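Local coordinates for protein CT009 (Chlamydia trachomatis, PDB 4GQM) that is of unknown function but carries a helix-turn-helix domain, and here forms a dimer by exchanging sub-domains between its two chains, at the interface of chains A and B. Residues are numbered along the deposited sequence; one frame, centred on the assembly and turned at random. Chains: chain A/B, CT009.

Contact 1: the interface of chains A and B. Residues chain A 14, 17-18, 21; chain B 71, 73, 78.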
loop_
_atom_site.group_PDB
_atom_site.type_symbol
_atom_site.label_atom_id
_atom_site.label_comp_id
_atom_site.label_asym_id
_atom_site.label_seq_id
_atom_site.Cartn_x
_atom_site.Cartn_y
_atom_site.Cartn_z
ATOM N N LEU A 14 14.000 -13.888 -3.178
ATOM C CA LEU A 14 14.089 -12.623 -2.510
ATOM C C LEU A 14 13.588 -12.751 -1.066
ATOM O O LEU A 14 14.192 -12.232 -0.119
ATOM C CB LEU A 14 13.265 -11.609 -3.309
ATOM C CG LEU A 14 13.207 -10.206 -2.787
ATOM C CD1 LEU A 14 14.609 -9.645 -2.620
ATOM C CD2 LEU A 14 12.407 -9.404 -3.763
ATOM N N VAL A 17 16.163 -14.269 1.029
ATOM C CA VAL A 17 17.257 -13.334 1.359
ATOM C C VAL A 17 16.861 -12.539 2.623
ATOM O O VAL A 17 17.627 -12.402 3.574
ATOM C CB VAL A 17 17.574 -12.370 0.203
ATOM C CG1 VAL A 17 18.539 -11.288 0.665
ATOM C CG2 VAL A 17 18.176 -13.119 -0.979
ATOM N N PHE A 18 15.644 -11.986 2.622
ATOM C CA PHE A 18 15.150 -11.247 3.784
ATOM C C PHE A 18 15.125 -12.130 5.026
ATOM O O PHE A 18 15.644 -11.753 6.074
ATOM C CB PHE A 18 13.758 -10.659 3.513
ATOM C CG PHE A 18 13.765 -9.450 2.644
ATOM C CD1 PHE A 18 14.125 -8.222 3.162
ATOM C CD2 PHE A 18 13.303 -9.481 1.353
ATOM C CE1 PHE A 18 14.076 -7.100 2.378
ATOM C CE2 PHE A 18 13.268 -8.312 0.565
ATOM C CZ PHE A 18 13.671 -7.152 1.076
ATOM N N GLN A 21 18.620 -12.957 6.460
ATOM C CA GLN A 21 19.244 -11.822 7.126
ATOM C C GLN A 21 18.587 -11.512 8.466
ATOM O O GLN A 21 19.260 -11.212 9.452
ATOM C CB GLN A 21 19.257 -10.594 6.211
ATOM C CG GLN A 21 20.173 -10.749 5.003
ATOM C CD GLN A 21 21.599 -10.955 5.422
ATOM O OE1 GLN A 21 22.163 -10.093 6.085
ATOM N NE2 GLN A 21 22.196 -12.092 5.045
ATOM N N LEU B 71 17.689 -4.034 7.573
ATOM C CA LEU B 71 18.624 -5.154 7.628
ATOM C C LEU B 71 19.997 -4.805 7.057
ATOM O O LEU B 71 20.804 -5.702 6.805
ATOM C CB LEU B 71 18.036 -6.340 6.872
ATOM C CG LEU B 71 16.774 -6.975 7.464
ATOM C CD1 LEU B 71 16.253 -8.040 6.505
ATOM C CD2 LEU B 71 17.005 -7.550 8.855
ATOM N N MET B 73 20.915 -3.862 4.170
ATOM C CA MET B 73 21.098 -4.246 2.778
ATOM C C MET B 73 20.783 -3.071 1.871
ATOM O O MET B 73 19.942 -2.223 2.199
ATOM C CB MET B 73 20.198 -5.418 2.414
ATOM C CG MET B 73 20.557 -6.711 3.137
ATOM S SD MET B 73 19.693 -8.154 2.500
ATOM C CE MET B 73 18.103 -7.812 3.207
ATOM N N LEU B 78 19.496 -4.999 -4.354
ATOM C CA LEU B 78 18.803 -6.259 -4.161
ATOM C C LEU B 78 17.690 -6.418 -5.208
ATOM O O LEU B 78 17.540 -7.495 -5.825
ATOM C CB LEU B 78 18.282 -6.342 -2.717
ATOM C CG LEU B 78 17.492 -7.583 -2.343
ATOM C CD1 LEU B 78 18.334 -8.819 -2.522
ATOM C CD2 LEU B 78 17.000 -7.475 -0.917
#

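Contact 2: the interface of chains A and B. Residues chain A 42, 46, 54, 59; chain B 60, 63-64.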
loop_
_atom_site.group_PDB
_atom_site.type_symbol
_atom_site.label_atom_id
_atom_site.label_comp_id
_atom_site.label_asym_id
_atom_site.label_seq_id
_atom_site.Cartn_x
_atom_site.Cartn_y
_atom_site.Cartn_z
ATOM N N ALA A 42 2.506 -7.622 5.715
ATOM C CA ALA A 42 3.351 -7.271 4.576
ATOM C C ALA A 42 4.726 -7.954 4.675
ATOM O O ALA A 42 5.246 -8.486 3.698
ATOM C CB ALA A 42 3.487 -5.773 4.476
ATOM N N ILE A 46 6.296 -10.652 2.023
ATOM C CA ILE A 46 7.630 -10.505 1.451
ATOM C C ILE A 46 8.425 -11.794 1.661
ATOM O O ILE A 46 9.008 -12.342 0.716
ATOM C CB ILE A 46 8.369 -9.313 2.065
ATOM C CG1 ILE A 46 7.739 -8.004 1.601
ATOM C CG2 ILE A 46 9.871 -9.359 1.702
ATOM C CD1 ILE A 46 8.212 -6.810 2.374
ATOM N N LEU A 54 0.963 -9.176 -1.821
ATOM C CA LEU A 54 1.652 -7.894 -1.934
ATOM C C LEU A 54 0.932 -6.862 -2.782
ATOM O O LEU A 54 0.961 -5.678 -2.471
ATOM C CB LEU A 54 3.054 -8.150 -2.494
ATOM C CG LEU A 54 4.026 -8.906 -1.598
ATOM C CD1 LEU A 54 5.288 -9.347 -2.343
ATOM C CD2 LEU A 54 4.392 -8.080 -0.386
ATOM N N TYR A 59 -4.375 -0.333 -0.776
ATOM C CA TYR A 59 -3.831 0.009 0.528
ATOM C C TYR A 59 -4.517 1.249 1.122
ATOM O O TYR A 59 -4.706 1.321 2.332
ATOM C CB TYR A 59 -2.306 0.184 0.453
ATOM C CG TYR A 59 -1.553 -1.132 0.311
ATOM C CD1 TYR A 59 -1.213 -1.869 1.428
ATOM C CD2 TYR A 59 -1.248 -1.664 -0.932
ATOM C CE1 TYR A 59 -0.546 -3.080 1.326
ATOM C CE2 TYR A 59 -0.590 -2.894 -1.032
ATOM C CZ TYR A 59 -0.229 -3.567 0.103
ATOM O OH TYR A 59 0.449 -4.774 0.011
ATOM N N ALA B 60 4.274 -2.428 -2.069
ATOM C CA ALA B 60 5.169 -3.562 -1.780
ATOM C C ALA B 60 6.613 -3.245 -2.052
ATOM O O ALA B 60 7.505 -3.748 -1.362
ATOM C CB ALA B 60 4.761 -4.729 -2.627
ATOM N N PHE B 63 7.810 -1.336 0.877
ATOM C CA PHE B 63 8.010 -2.191 2.037
ATOM C C PHE B 63 9.343 -2.932 1.909
ATOM O O PHE B 63 10.085 -3.082 2.877
ATOM C CB PHE B 63 6.901 -3.251 2.168
ATOM C CG PHE B 63 5.486 -2.715 2.320
ATOM C CD1 PHE B 63 5.220 -1.510 2.947
ATOM C CD2 PHE B 63 4.407 -3.459 1.829
ATOM C CE1 PHE B 63 3.874 -1.054 3.043
ATOM C CE2 PHE B 63 3.086 -2.997 1.943
ATOM C CZ PHE B 63 2.842 -1.839 2.567
ATOM N N MET B 64 9.615 -3.454 0.714
ATOM C CA MET B 64 10.861 -4.177 0.506
ATOM C C MET B 64 12.088 -3.289 0.737
ATOM O O MET B 64 13.066 -3.715 1.358
ATOM C CB MET B 64 10.907 -4.797 -0.879
ATOM C CG MET B 64 9.972 -5.980 -1.011
ATOM S SD MET B 64 10.088 -6.636 -2.687
ATOM C CE MET B 64 9.023 -8.071 -2.557
HETATM O O HOH W 1 2.142 -3.254 -3.703
#

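Contact 1: the interface of chains A and B
A:Leu14 and B:Leu78 meet branch to branch at the apolar centre of this contact, where one face of helix 2-24 of chain A receives helix 75-80 of chain B and the loop before it. Methyl CD1 of A:Leu14 points into the fork of B:Leu78, 3.6 Å from its CG and close to both of its methyls. B:Leu78 has CG anti to its backbone N (chi1 178°), which directs that fork at the helix of chain A; its CD1 reaches A:Val17 CG1 at 4.0 Å, while its CD2 lies on one side of the A:Phe18 ring, beyond the rim, 3.9 Å from CZ. On the same side of this ring the methyl CE of B:Met73 reaches the CD1 edge, 4.0 Å from CD1. The bend at the last torsion of the thioether (chi3 -75°) turns CE towards the ring; the sulphur SD itself touches both A:Val17 CG1, at 3.8 Å, and A:Gln21 CG, at 3.6 Å. Farther along, B:Leu71 CD1 fills the angle between A:Phe18 and A:Gln21, 4.0 Å from A:Gln21 CB. At the rim A:Gln21 contributes its aliphatic stem, and its carboxamide makes no polar bond to the residues of chain B described here. Shape and apolar burial therefore carry the contact, which fastens what is probably the exchanged segment of chain B onto the first helix of chain A.

Contact 2: the interface of chains A and B
B:Phe63 meets A:Ala42 beside one face of its ring and A:Tyr59 at its edge, where helix 59-70 of chain B packs against helices 40-48 and 51-55 of chain A and the start of chain A's copy of helix 59-70, all within the helix-turn-helix domain. By the order of helices, helix 40-48, which supplies A:Ala42 and A:Ile46, is probably the second, recognition helix of the helix-turn-helix motif. The methyl of A:Ala42 sits to one side of the phenyl plane, out beyond the CD2 and CE2 rim, with CB 3.6 Å from B:Phe63 CD2. The rim of the same ring, at CE2 and CZ, is directed at the A:Tyr59 ring off its centre, on the CE1 side; the planes stand 74° apart in an edge-to-face arrangement, and A:Tyr59 CE1 lies 3.7 Å from B:Phe63 CE2. A:Ile46 extends its CD1 tip into the angle between the two neighbouring side chains of chain B, 3.8 Å from B:Phe63 CB and 3.9 Å from B:Met64 CG. Beyond CG the chain of B:Met64 is fully extended (chi2 180°, chi3 176°), which carries its CE along A:Ile46 to A:Leu54 CD1, whose side chain it meets at about a right angle. Beside this, B:Ala60 turns its methyl to A:Leu54, with the two CB atoms 3.8 Å apart.

In the second shell the carbonyl of A:Leu54 organises the polar side of the patch. The phenol OH of A:Tyr59 donates a hydrogen bond to A:Leu54 O, 2.7 Å long; the oxygen lies in the plane of the tyrosine ring, whereas the hydroxyl stands above the carbonyl plane. This bond helps to fix the tyrosine that faces B:Phe63. Water 1 also binds A:Leu54 O and accepts a hydrogen bond from the backbone N of B:Ala60, 2.8 Å away, bridging the chains at the first turn of helix 59-70, where backbone N-H groups lack helical partners.

The C-alpha centres of contact 1 and contact 2 lie about 14 Å apart, and they share no residue, yet they form a continuous core. Chain B supplies helix 59-70 to contact 2 and the loop and helix that follow to contact 1. A:Phe18 lies between the two, with A:Ile46 CG2 on the side of its ring opposite that met by chain B. B:Met64 SD also approaches A:Leu14 CD2, at 3.8 Å. Each helix-turn-helix unit is thus probably completed by a segment of the other chain, twice over by two-fold symmetry, as expected of a sub-domain swap; the structure alone does not show whether this dimer forms in solution.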